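Local coordinates for endo-beta-1,4-glucanase (Bacillus licheniformis, PDB 2JEN), which hydrolyses beta-1,4-glucosidic bonds in the backbone of xyloglucan, a plant cell-wall polysaccharide, as a family 12 glycoside hydrolase, at residues Y46-N51 with S71-V76; N50-A55 with S59-T64; E173-G178 with W182-G187. The protein carries 1 engineered substitution. All coordinates share one frame; numbering follows the deposited sequence. Where two conformers were deposited one is given.

Contact 1. Residues Y46-N51 with S71-V76; sequences YYIFNN and SDMGWV. With XYS (alpha-D-xylopyranose), chain B; GLC (alpha-D-glucopyranose), chain C.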
loop_
_atom_site.group_PDB
_atom_site.type_symbol
_atom_site.label_atom_id
_atom_site.label_comp_id
_atom_site.label_asym_id
_atom_site.label_seq_id
_atom_site.Cartn_x
_atom_site.Cartn_y
_atom_site.Cartn_z
ATOM N N TYR A 46 -3.723 29.196 -1.237
ATOM C CA TYR A 46 -2.676 28.327 -0.684
ATOM C C TYR A 46 -2.738 26.978 -1.333
ATOM O O TYR A 46 -3.779 26.558 -1.841
ATOM C CB TYR A 46 -2.895 28.114 0.812
ATOM C CG TYR A 46 -3.142 29.353 1.644
ATOM C CD1 TYR A 46 -2.235 30.404 1.692
ATOM C CD2 TYR A 46 -4.276 29.452 2.421
ATOM C CE1 TYR A 46 -2.473 31.517 2.508
ATOM C CE2 TYR A 46 -4.520 30.541 3.210
ATOM C CZ TYR A 46 -3.612 31.567 3.256
ATOM O OH TYR A 46 -3.858 32.668 4.065
ATOM N N TYR A 47 -1.637 26.246 -1.233
ATOM C CA TYR A 47 -1.707 24.779 -1.433
ATOM C C TYR A 47 -0.775 24.082 -0.513
ATOM O O TYR A 47 0.302 24.577 -0.185
ATOM C CB TYR A 47 -1.433 24.363 -2.889
ATOM C CG TYR A 47 -0.148 24.881 -3.512
ATOM C CD1 TYR A 47 -0.105 26.112 -4.143
ATOM C CD2 TYR A 47 1.022 24.109 -3.509
ATOM C CE1 TYR A 47 1.068 26.548 -4.742
ATOM C CE2 TYR A 47 2.185 24.569 -4.137
ATOM C CZ TYR A 47 2.203 25.797 -4.723
ATOM O OH TYR A 47 3.346 26.226 -5.371
ATOM N N ILE A 48 -1.203 22.918 -0.062
ATOM C CA ILE A 48 -0.317 21.974 0.594
ATOM C C ILE A 48 0.452 21.295 -0.539
ATOM O O ILE A 48 -0.124 20.897 -1.542
ATOM C CB ILE A 48 -1.070 20.935 1.474
ATOM C CG1 ILE A 48 -2.182 21.593 2.320
ATOM C CG2 ILE A 48 -0.085 20.185 2.328
ATOM C CD1 ILE A 48 -3.020 20.618 3.125
ATOM N N PHE A 49 1.740 21.162 -0.339
ATOM C CA PHE A 49 2.661 20.713 -1.382
ATOM C C PHE A 49 3.504 19.530 -0.903
ATOM O O PHE A 49 4.195 19.613 0.116
ATOM C CB PHE A 49 3.586 21.898 -1.727
ATOM C CG PHE A 49 4.520 21.687 -2.900
ATOM C CD1 PHE A 49 4.147 20.968 -4.024
ATOM C CD2 PHE A 49 5.752 22.293 -2.892
ATOM C CE1 PHE A 49 5.019 20.831 -5.102
ATOM C CE2 PHE A 49 6.617 22.125 -3.959
ATOM C CZ PHE A 49 6.253 21.415 -5.054
ATOM N N ASN A 50 3.413 18.409 -1.623
ATOM C CA ASN A 50 4.130 17.189 -1.265
ATOM C C ASN A 50 5.545 17.292 -1.802
ATOM O O ASN A 50 5.968 16.584 -2.735
ATOM C CB ASN A 50 3.392 15.945 -1.775
ATOM C CG ASN A 50 3.736 14.721 -0.973
ATOM O OD1 ASN A 50 4.133 14.848 0.196
ATOM N ND2 ASN A 50 3.474 13.542 -1.499
ATOM N N ASN A 51 6.315 18.208 -1.196
ATOM C CA ASN A 51 7.647 18.594 -1.670
ATOM C C ASN A 51 8.685 17.611 -1.173
ATOM O O ASN A 51 8.901 17.517 0.029
ATOM C CB ASN A 51 7.953 20.009 -1.165
ATOM C CG ASN A 51 9.291 20.531 -1.572
ATOM O OD1 ASN A 51 10.161 19.794 -1.945
ATOM N ND2 ASN A 51 9.450 21.839 -1.463
ATOM N N SER A 71 -8.955 24.176 8.976
ATOM C CA SER A 71 -8.432 24.099 10.342
ATOM C C SER A 71 -8.067 22.674 10.772
ATOM O O SER A 71 -7.937 22.412 11.946
ATOM C CB SER A 71 -9.429 24.703 11.337
ATOM O OG SER A 71 -10.604 23.923 11.407
ATOM N N ASP A 72 -7.873 21.782 9.803
ATOM C CA ASP A 72 -7.539 20.391 10.103
ATOM C C ASP A 72 -6.879 19.806 8.867
ATOM O O ASP A 72 -7.517 19.211 8.000
ATOM C CB ASP A 72 -8.812 19.617 10.490
ATOM C CG ASP A 72 -8.522 18.212 10.977
ATOM O OD1 ASP A 72 -7.436 17.989 11.594
ATOM O OD2 ASP A 72 -9.416 17.323 10.805
ATOM N N MET A 73 -5.571 19.920 8.825
ATOM C CA MET A 73 -4.783 19.563 7.648
ATOM C C MET A 73 -3.383 19.242 8.091
ATOM O O MET A 73 -3.014 19.578 9.241
ATOM C CB MET A 73 -4.805 20.686 6.618
ATOM C CG MET A 73 -4.194 21.963 7.095
ATOM S SD MET A 73 -4.336 23.306 5.892
ATOM C CE MET A 73 -4.154 24.758 6.942
ATOM N N GLY A 74 -2.578 18.651 7.219
ATOM C CA GLY A 74 -1.229 18.308 7.642
ATOM C C GLY A 74 -0.600 17.308 6.705
ATOM O O GLY A 74 -0.931 17.260 5.511
ATOM N N TRP A 75 0.338 16.543 7.224
ATOM C CA TRP A 75 1.061 15.555 6.433
ATOM C C TRP A 75 1.704 14.527 7.352
ATOM O O TRP A 75 1.886 14.783 8.523
ATOM C CB TRP A 75 2.070 16.186 5.467
ATOM C CG TRP A 75 2.959 17.241 6.072
ATOM C CD1 TRP A 75 4.169 17.052 6.678
ATOM C CD2 TRP A 75 2.738 18.659 6.059
ATOM N NE1 TRP A 75 4.670 18.253 7.101
ATOM C CE2 TRP A 75 3.835 19.264 6.706
ATOM C CE3 TRP A 75 1.719 19.485 5.568
ATOM C CZ2 TRP A 75 3.926 20.633 6.912
ATOM C CZ3 TRP A 75 1.809 20.846 5.785
ATOM C CH2 TRP A 75 2.912 21.404 6.446
ATOM N N VAL A 76 1.995 13.368 6.778
ATOM C CA VAL A 76 2.474 12.199 7.437
ATOM C C VAL A 76 3.688 11.731 6.617
ATOM O O VAL A 76 3.643 11.780 5.387
ATOM C CB VAL A 76 1.328 11.175 7.418
ATOM C CG1 VAL A 76 1.670 9.992 8.312
ATOM C CG2 VAL A 76 -0.034 11.876 7.821
HETATM C C1 XYS B . 11.471 19.982 -6.881
HETATM C C2 XYS B . 11.486 18.521 -7.317
HETATM C C3 XYS B . 10.222 17.784 -6.858
HETATM C C4 XYS B . 9.954 18.146 -5.393
HETATM C C5 XYS B . 9.952 19.653 -5.098
HETATM O O2 XYS B . 11.561 18.469 -8.751
HETATM O O3 XYS B . 10.273 16.348 -6.997
HETATM O O4 XYS B . 8.778 17.521 -4.952
HETATM O O5 XYS B . 11.147 20.189 -5.545
HETATM C C1 GLC C . 14.222 24.025 -1.365
HETATM C C2 GLC C . 12.896 23.985 -2.097
HETATM C C3 GLC C . 12.986 23.108 -3.320
HETATM C C4 GLC C . 14.141 23.619 -4.180
HETATM C C5 GLC C . 15.438 23.613 -3.353
HETATM C C6 GLC C . 16.561 24.254 -4.182
HETATM O O2 GLC C . 11.811 23.575 -1.264
HETATM O O3 GLC C . 11.703 23.079 -3.970
HETATM O O4 GLC C . 14.353 22.813 -5.301
HETATM O O5 GLC C . 15.261 24.468 -2.241
HETATM O O6 GLC C . 17.509 23.289 -4.578
#
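Ile48 meets Met73 and Trp75 with two different branches. Its CG2 methyl approaches the six-membered ring of Trp75 obliquely, 3.8 Å from CE3 and a little farther from CZ3. The other branch sends CD1 against Met73, with CD1 to CB at 3.9 Å and CD1 to SD at 4.1 Å. The torsion of Ile48 explains the division of labour: CG2 stands opposite the backbone N, while CG1 lies beside it (chi1 -44°). Between the two receiving side chains, Gly74 offers only backbone; a CB there would be jammed against the carbonyl O of Met73. No hydrogen bond crosses the contact, and the axes of strands 46-49 and 72-76 run 8.7 Å apart at 27°. That spacing is too wide for strand pairing and fits packing between the two face-to-face sheets of the family 12 beta-jelly-roll sandwich. In the next shell, Ile251 and Ile253 of strand 247-260 touch Trp75, whose NE1 is hydrogen-bonded to Thr242 OG1, and Phe41 touches both Ile48 and Met73. Farther along 46-51 an inverse gamma turn is centred on Asn50, with a weak bond from Asn51 N to Phe49 O. Asn51 CA lies above one face of the Phe49 ring, offset toward its rim, and the Asn51 amide reaches the sugars. Asn51 ND2 donates to O2 of the chain C glucose (2.9 Å, N-H...O 149°), while OD1 sits 3.2 Å from C5 of the xylose. A leucine in place of Asn51 would probably cost that glucose O2 its amide donor and set an apolar branch against the xylose. Phe49 also approaches this xylose, CZ lying 4.1 Å from C5, and His97 packs edge-to-face with the Phe49 ring.

Contact 2. Residues N50-A55 with S59-T64; sequences NNVWGA and SGWWQT. With XYS (alpha-D-xylopyranose), chain B; GLC (alpha-D-glucopyranose), chain C; GLC (alpha-D-glucopyranose), chain D.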
loop_
_atom_site.group_PDB
_atom_site.type_symbol
_atom_site.label_atom_id
_atom_site.label_comp_id
_atom_site.label_asym_id
_atom_site.label_seq_id
_atom_site.Cartn_x
_atom_site.Cartn_y
_atom_site.Cartn_z
ATOM N N ASN A 50 3.413 18.409 -1.623
ATOM C CA ASN A 50 4.130 17.189 -1.265
ATOM C C ASN A 50 5.545 17.292 -1.802
ATOM O O ASN A 50 5.968 16.584 -2.735
ATOM C CB ASN A 50 3.392 15.945 -1.775
ATOM C CG ASN A 50 3.736 14.721 -0.973
ATOM O OD1 ASN A 50 4.133 14.848 0.196
ATOM N ND2 ASN A 50 3.474 13.542 -1.499
ATOM N N ASN A 51 6.315 18.208 -1.196
ATOM C CA ASN A 51 7.647 18.594 -1.670
ATOM C C ASN A 51 8.685 17.611 -1.173
ATOM O O ASN A 51 8.901 17.517 0.029
ATOM C CB ASN A 51 7.953 20.009 -1.165
ATOM C CG ASN A 51 9.291 20.531 -1.572
ATOM O OD1 ASN A 51 10.161 19.794 -1.945
ATOM N ND2 ASN A 51 9.450 21.839 -1.463
ATOM N N VAL A 52 9.282 16.861 -2.107
ATOM C CA VAL A 52 10.254 15.837 -1.807
ATOM C C VAL A 52 11.589 16.142 -2.495
ATOM O O VAL A 52 12.245 15.250 -3.032
ATOM C CB VAL A 52 9.727 14.427 -2.137
ATOM C CG1 VAL A 52 8.528 14.116 -1.238
ATOM C CG2 VAL A 52 9.336 14.245 -3.611
ATOM N N TRP A 53 12.043 17.396 -2.388
ATOM C CA TRP A 53 13.140 17.862 -3.204
ATOM C C TRP A 53 14.472 17.154 -2.968
ATOM O O TRP A 53 15.328 17.139 -3.855
ATOM C CB TRP A 53 13.361 19.350 -3.036
ATOM C CG TRP A 53 13.879 19.857 -1.734
ATOM C CD1 TRP A 53 13.143 20.270 -0.645
ATOM C CD2 TRP A 53 15.247 20.110 -1.399
ATOM N NE1 TRP A 53 13.984 20.758 0.329
ATOM C CE2 TRP A 53 15.262 20.683 -0.122
ATOM C CE3 TRP A 53 16.448 19.957 -2.093
ATOM C CZ2 TRP A 53 16.437 21.082 0.505
ATOM C CZ3 TRP A 53 17.627 20.337 -1.462
ATOM C CH2 TRP A 53 17.598 20.877 -0.169
ATOM N N GLY A 54 14.657 16.577 -1.794
ATOM C CA GLY A 54 15.913 15.957 -1.399
ATOM C C GLY A 54 15.915 14.454 -1.436
ATOM O O GLY A 54 16.768 13.825 -0.831
ATOM N N ALA A 55 14.944 13.856 -2.128
ATOM C CA ALA A 55 14.698 12.413 -2.030
ATOM C C ALA A 55 15.408 11.534 -3.040
ATOM O O ALA A 55 15.318 10.311 -2.945
ATOM C CB ALA A 55 13.207 12.185 -2.134
ATOM N N SER A 59 15.682 5.754 -0.344
ATOM C CA SER A 59 14.592 4.848 -0.651
ATOM C C SER A 59 13.898 4.430 0.646
ATOM O O SER A 59 14.343 4.774 1.732
ATOM C CB SER A 59 15.102 3.631 -1.434
ATOM O OG SER A 59 14.042 2.810 -1.903
ATOM N N GLY A 60 12.810 3.710 0.523
ATOM C CA GLY A 60 12.078 3.254 1.672
ATOM C C GLY A 60 11.087 4.223 2.255
ATOM O O GLY A 60 10.593 4.004 3.359
ATOM N N TRP A 61 10.847 5.320 1.557
ATOM C CA TRP A 61 10.123 6.440 2.110
ATOM C C TRP A 61 8.715 6.574 1.576
ATOM O O TRP A 61 8.356 6.022 0.528
ATOM C CB TRP A 61 10.895 7.735 1.822
ATOM C CG TRP A 61 11.092 8.070 0.392
ATOM C CD1 TRP A 61 12.213 7.831 -0.385
ATOM C CD2 TRP A 61 10.195 8.836 -0.432
ATOM N NE1 TRP A 61 12.043 8.389 -1.630
ATOM C CE2 TRP A 61 10.819 9.009 -1.688
ATOM C CE3 TRP A 61 8.968 9.443 -0.203
ATOM C CZ2 TRP A 61 10.228 9.769 -2.686
ATOM C CZ3 TRP A 61 8.399 10.189 -1.205
ATOM C CH2 TRP A 61 9.043 10.339 -2.429
ATOM N N TRP A 62 7.910 7.317 2.330
ATOM C CA TRP A 62 6.603 7.722 1.860
ATOM C C TRP A 62 6.249 9.072 2.504
ATOM O O TRP A 62 6.794 9.430 3.548
ATOM C CB TRP A 62 5.542 6.657 2.081
ATOM C CG TRP A 62 5.453 6.072 3.375
ATOM C CD1 TRP A 62 5.991 4.853 3.776
ATOM C CD2 TRP A 62 4.812 6.595 4.477
ATOM N NE1 TRP A 62 5.676 4.600 5.038
ATOM C CE2 TRP A 62 4.960 5.642 5.531
ATOM C CE3 TRP A 62 4.120 7.751 4.718
ATOM C CZ2 TRP A 62 4.441 5.828 6.781
ATOM C CZ3 TRP A 62 3.574 7.926 5.980
ATOM C CH2 TRP A 62 3.759 6.988 6.988
ATOM N N GLN A 63 5.345 9.810 1.868
ATOM C CA GLN A 63 4.903 11.102 2.366
ATOM C C GLN A 63 3.560 11.422 1.780
ATOM O O GLN A 63 3.395 11.367 0.560
ATOM C CB GLN A 63 5.922 12.195 2.031
ATOM C CG GLN A 63 5.666 13.525 2.719
ATOM C CD GLN A 63 6.800 14.494 2.477
ATOM O OE1 GLN A 63 7.817 14.440 3.174
ATOM N NE2 GLN A 63 6.686 15.310 1.440
ATOM N N THR A 64 2.612 11.729 2.660
ATOM C CA THR A 64 1.208 11.973 2.299
ATOM C C THR A 64 0.784 13.336 2.856
ATOM O O THR A 64 0.979 13.582 4.053
ATOM C CB THR A 64 0.344 10.863 2.938
ATOM O OG1 THR A 64 0.649 9.620 2.260
ATOM C CG2 THR A 64 -1.199 11.152 2.913
HETATM C C1 XYS B . 11.471 19.982 -6.881
HETATM C C2 XYS B . 11.486 18.521 -7.317
HETATM C C3 XYS B . 10.222 17.784 -6.858
HETATM C C4 XYS B . 9.954 18.146 -5.393
HETATM C C5 XYS B . 9.952 19.653 -5.098
HETATM O O2 XYS B . 11.561 18.469 -8.751
HETATM O O3 XYS B . 10.273 16.348 -6.997
HETATM O O4 XYS B . 8.778 17.521 -4.952
HETATM O O5 XYS B . 11.147 20.189 -5.545
HETATM C C1 GLC C . 14.222 24.025 -1.365
HETATM C C2 GLC C . 12.896 23.985 -2.097
HETATM C C3 GLC C . 12.986 23.108 -3.320
HETATM C C4 GLC C . 14.141 23.619 -4.180
HETATM C C5 GLC C . 15.438 23.613 -3.353
HETATM C C6 GLC C . 16.561 24.254 -4.182
HETATM O O2 GLC C . 11.811 23.575 -1.264
HETATM O O3 GLC C . 11.703 23.079 -3.970
HETATM O O4 GLC C . 14.353 22.813 -5.301
HETATM O O5 GLC C . 15.261 24.468 -2.241
HETATM O O6 GLC C . 17.509 23.289 -4.578
HETATM C C1 GLC D . 16.237 26.355 2.934
HETATM C C2 GLC D . 16.963 26.152 1.607
HETATM C C3 GLC D . 15.940 26.104 0.504
HETATM C C4 GLC D . 15.016 24.916 0.751
HETATM C C5 GLC D . 14.370 25.179 2.118
HETATM C C6 GLC D . 13.258 24.193 2.494
HETATM O O1 GLC D . 17.110 26.479 4.022
HETATM O O2 GLC D . 17.855 27.179 1.235
HETATM O O3 GLC D . 16.698 26.098 -0.707
HETATM O O4 GLC D . 13.993 24.870 -0.219
HETATM O O5 GLC D . 15.390 25.223 3.105
HETATM O O6 GLC D . 13.702 22.854 2.438
HETATM O O HOH W 1 13.335 8.890 -4.212
#
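Asn50 and Gln63 exchange two hydrogen bonds, passing each other in opposite directions with their amide planes 52° apart. Gln63 NE2 donates to Asn50 OD1 at 2.9 Å; the acceptor lies in the glutamine amide plane, but the donor stands 45° above the asparagine carbonyl plane. In return Asn50 ND2 donates to the backbone O of Gln63 at 3.0 Å. Gln63 NE2 also makes a weak bond to Asn51 O (3.4 Å), which helps fix the rotation of an amide reached by an extended chain whose CG is anti to the backbone N (chi1 -170°). Gln63 OE1 accepts from Trp79 NE1. A water accepts from Trp61 NE1 at 2.9 Å, from a position in the plane of the indole at its edge, and also lies within hydrogen-bonding distance of Ala55 O. The apolar part centres on Trp61. Ala55 CB rests 3.9 Å from CZ2, offset toward the rim of the indole, while Val52 crosses the indole at about a right angle and brings CG1 to 3.9 Å from CZ3. Trp79, stacked with Trp61, also touches Val52 and Ala55. Backbone bonding within 50-55 is that of a type I turn from Val52 to Ala55. It carries ligand contacts: Val52 N donates nearly straight to O4 of the xylose (3.0 Å), and Trp53 NE1 donates to O6 of the chain D glucose (3.0 Å). C1 of the chain C glucose lies over one face of the Trp53 indole, and Trp53 N makes a weak bond to Asn51 OD1. An aromatic ring facing a sugar is a common feature of carbohydrate-binding clefts, and here Trp53 belongs to the pocket of the bound glycan, whose glucose and xylose units are consistent with xyloglucan.

Contact 3. Residues E173-G178 with W182-G187; sequences ETVSIG and WKVYKG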
loop_
_atom_site.group_PDB
_atom_site.type_symbol
_atom_site.label_atom_id
_atom_site.label_comp_id
_atom_site.label_asym_id
_atom_site.label_seq_id
_atom_site.Cartn_x
_atom_site.Cartn_y
_atom_site.Cartn_z
ATOM N N GLU A 173 24.059 35.830 16.316
ATOM C CA GLU A 173 23.627 36.359 17.592
ATOM C C GLU A 173 22.212 35.908 17.890
ATOM O O GLU A 173 21.519 35.386 17.013
ATOM C CB GLU A 173 23.675 37.888 17.583
ATOM C CG GLU A 173 22.673 38.542 16.677
ATOM C CD GLU A 173 22.986 39.990 16.321
ATOM O OE1 GLU A 173 24.026 40.502 16.771
ATOM O OE2 GLU A 173 22.199 40.622 15.570
ATOM N N THR A 174 21.784 36.115 19.134
ATOM C CA THR A 174 20.419 35.902 19.573
ATOM C C THR A 174 19.718 37.230 19.665
ATOM O O THR A 174 20.272 38.209 20.197
ATOM C CB THR A 174 20.382 35.115 20.853
ATOM O OG1 THR A 174 20.992 33.841 20.618
ATOM C CG2 THR A 174 18.969 34.904 21.378
ATOM N N VAL A 175 18.512 37.298 19.107
ATOM C CA VAL A 175 17.733 38.528 19.026
ATOM C C VAL A 175 16.318 38.322 19.501
ATOM O O VAL A 175 15.785 37.205 19.427
ATOM C CB VAL A 175 17.671 39.091 17.578
ATOM C CG1 VAL A 175 19.038 39.261 17.052
ATOM C CG2 VAL A 175 16.873 38.128 16.639
ATOM N N SER A 176 15.716 39.375 20.019
ATOM C CA SER A 176 14.267 39.372 20.336
ATOM C C SER A 176 13.542 40.119 19.232
ATOM O O SER A 176 13.780 41.299 19.018
ATOM C CB SER A 176 14.028 40.028 21.697
ATOM O OG SER A 176 12.662 40.018 22.080
ATOM N N ILE A 177 12.667 39.399 18.502
ATOM C CA ILE A 177 11.844 39.986 17.455
ATOM C C ILE A 177 10.451 39.439 17.607
ATOM O O ILE A 177 10.252 38.204 17.739
ATOM C CB ILE A 177 12.382 39.625 16.048
ATOM C CG1 ILE A 177 13.789 40.176 15.811
ATOM C CG2 ILE A 177 11.418 40.125 14.957
ATOM C CD1 ILE A 177 14.420 39.744 14.477
ATOM N N GLY A 178 9.467 40.322 17.581
ATOM C CA GLY A 178 8.059 39.907 17.585
ATOM C C GLY A 178 7.617 39.250 18.884
ATOM O O GLY A 178 6.593 38.523 18.911
ATOM N N TRP A 182 15.283 34.461 19.135
ATOM C CA TRP A 182 15.727 33.715 17.960
ATOM C C TRP A 182 17.238 33.699 17.895
ATOM O O TRP A 182 17.888 34.743 18.001
ATOM C CB TRP A 182 15.238 34.395 16.680
ATOM C CG TRP A 182 13.769 34.728 16.661
ATOM C CD1 TRP A 182 13.232 35.911 16.977
ATOM C CD2 TRP A 182 12.684 33.864 16.334
ATOM N NE1 TRP A 182 11.877 35.870 16.888
ATOM C CE2 TRP A 182 11.508 34.618 16.474
ATOM C CE3 TRP A 182 12.593 32.524 15.917
ATOM C CZ2 TRP A 182 10.236 34.064 16.260
ATOM C CZ3 TRP A 182 11.348 31.982 15.710
ATOM C CH2 TRP A 182 10.185 32.745 15.839
ATOM N N LYS A 183 17.808 32.529 17.643
ATOM C CA LYS A 183 19.218 32.432 17.244
ATOM C C LYS A 183 19.288 32.684 15.739
ATOM O O LYS A 183 18.581 32.044 14.970
ATOM C CB LYS A 183 19.773 31.050 17.575
ATOM C CG LYS A 183 19.710 30.732 19.041
ATOM C CD LYS A 183 20.066 29.268 19.297
ATOM C CE LYS A 183 18.851 28.292 18.918
ATOM N NZ LYS A 183 19.087 26.852 19.337
ATOM N N VAL A 184 20.113 33.619 15.318
ATOM C CA VAL A 184 20.214 34.068 13.940
ATOM C C VAL A 184 21.445 33.461 13.286
ATOM O O VAL A 184 22.524 33.464 13.887
ATOM C CB VAL A 184 20.316 35.601 13.842
ATOM C CG1 VAL A 184 20.470 36.070 12.403
ATOM C CG2 VAL A 184 19.171 36.278 14.580
ATOM N N TYR A 185 21.277 32.909 12.094
ATOM C CA TYR A 185 22.327 32.321 11.286
ATOM C C TYR A 185 22.336 32.915 9.893
ATOM O O TYR A 185 21.277 33.284 9.342
ATOM C CB TYR A 185 22.124 30.817 11.158
ATOM C CG TYR A 185 22.184 30.107 12.485
ATOM C CD1 TYR A 185 21.114 30.132 13.359
ATOM C CD2 TYR A 185 23.295 29.344 12.845
ATOM C CE1 TYR A 185 21.164 29.477 14.577
ATOM C CE2 TYR A 185 23.337 28.678 14.079
ATOM C CZ TYR A 185 22.279 28.775 14.917
ATOM O OH TYR A 185 22.307 28.100 16.150
ATOM N N LYS A 186 23.515 32.991 9.288
ATOM C CA LYS A 186 23.684 33.537 7.937
ATOM C C LYS A 186 24.574 32.600 7.133
ATOM O O LYS A 186 25.688 32.296 7.539
ATOM C CB LYS A 186 24.283 34.947 7.996
ATOM C CG LYS A 186 24.502 35.581 6.628
ATOM C CD LYS A 186 25.073 36.981 6.763
ATOM C CE LYS A 186 25.155 37.752 5.458
ATOM N NZ LYS A 186 26.047 37.150 4.422
ATOM N N GLY A 187 24.076 32.159 5.989
ATOM C CA GLY A 187 24.811 31.351 5.054
ATOM C C GLY A 187 24.451 31.671 3.631
ATOM O O GLY A 187 23.728 32.616 3.358
#
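Trp182 pairs with Val175 through two backbone bonds, its N donating to Val175 O (2.8 Å) and its O accepting from Val175 N (2.9 Å). Its side chain leaves the strand with CG beside the backbone N (chi1 -50°), which carries the indole along the hairpin toward Ile177. CB is 4.1 Å from Val175 CG2. Next, CD1 passes 3.8 Å from Val175 O and equally near Ile177 O. NE1 then donates to Ile177 O at 3.0 Å, almost straight, with the acceptor only 5° out of the ring plane, while Ile177 CB flanks the same corner of the indole. Beyond the segments the ring meets Ile158 and Leu160 and is edge-to-face with Phe218. On the face of the sheet shared with Trp182, Val175 CG2 packs 3.6 Å from Val184 CG2; on the other, Thr174 and Lys183 lie side by side as a non-hydrogen-bonded pair with CA atoms 4.3 Å apart. Strands 173-177 and 182-187 are thus the arms of an antiparallel hairpin, crossing at 127°. The indole N-H adds a side-chain bond to the backbone pairing, so this buried aromatic spends its one polar side-chain atom on a backbone carbonyl of the opposite arm.

How the contacts relate
Contacts 1 and 2 are buried and share Asn50 and Asn51, which follow strand 46-49 in sequence; contact 3 is only partly buried and lies across the chain's centre, about 27 Å and 30 Å from them, centre to centre. Contact 1 joins opposing sheets by apolar packing alone, whereas contact 2 combines side-chain amide bonds with apolar packing on Trp61, and contact 3 relies on backbone pairing within one sheet. Strands 62-67 and 72-79 are neighbours, and Val76 O lies 2.9 Å from Thr64 N, a probable hydrogen bond that couples contacts 1 and 2. Both touch the same xylose and glucose; contact 3 touches neither.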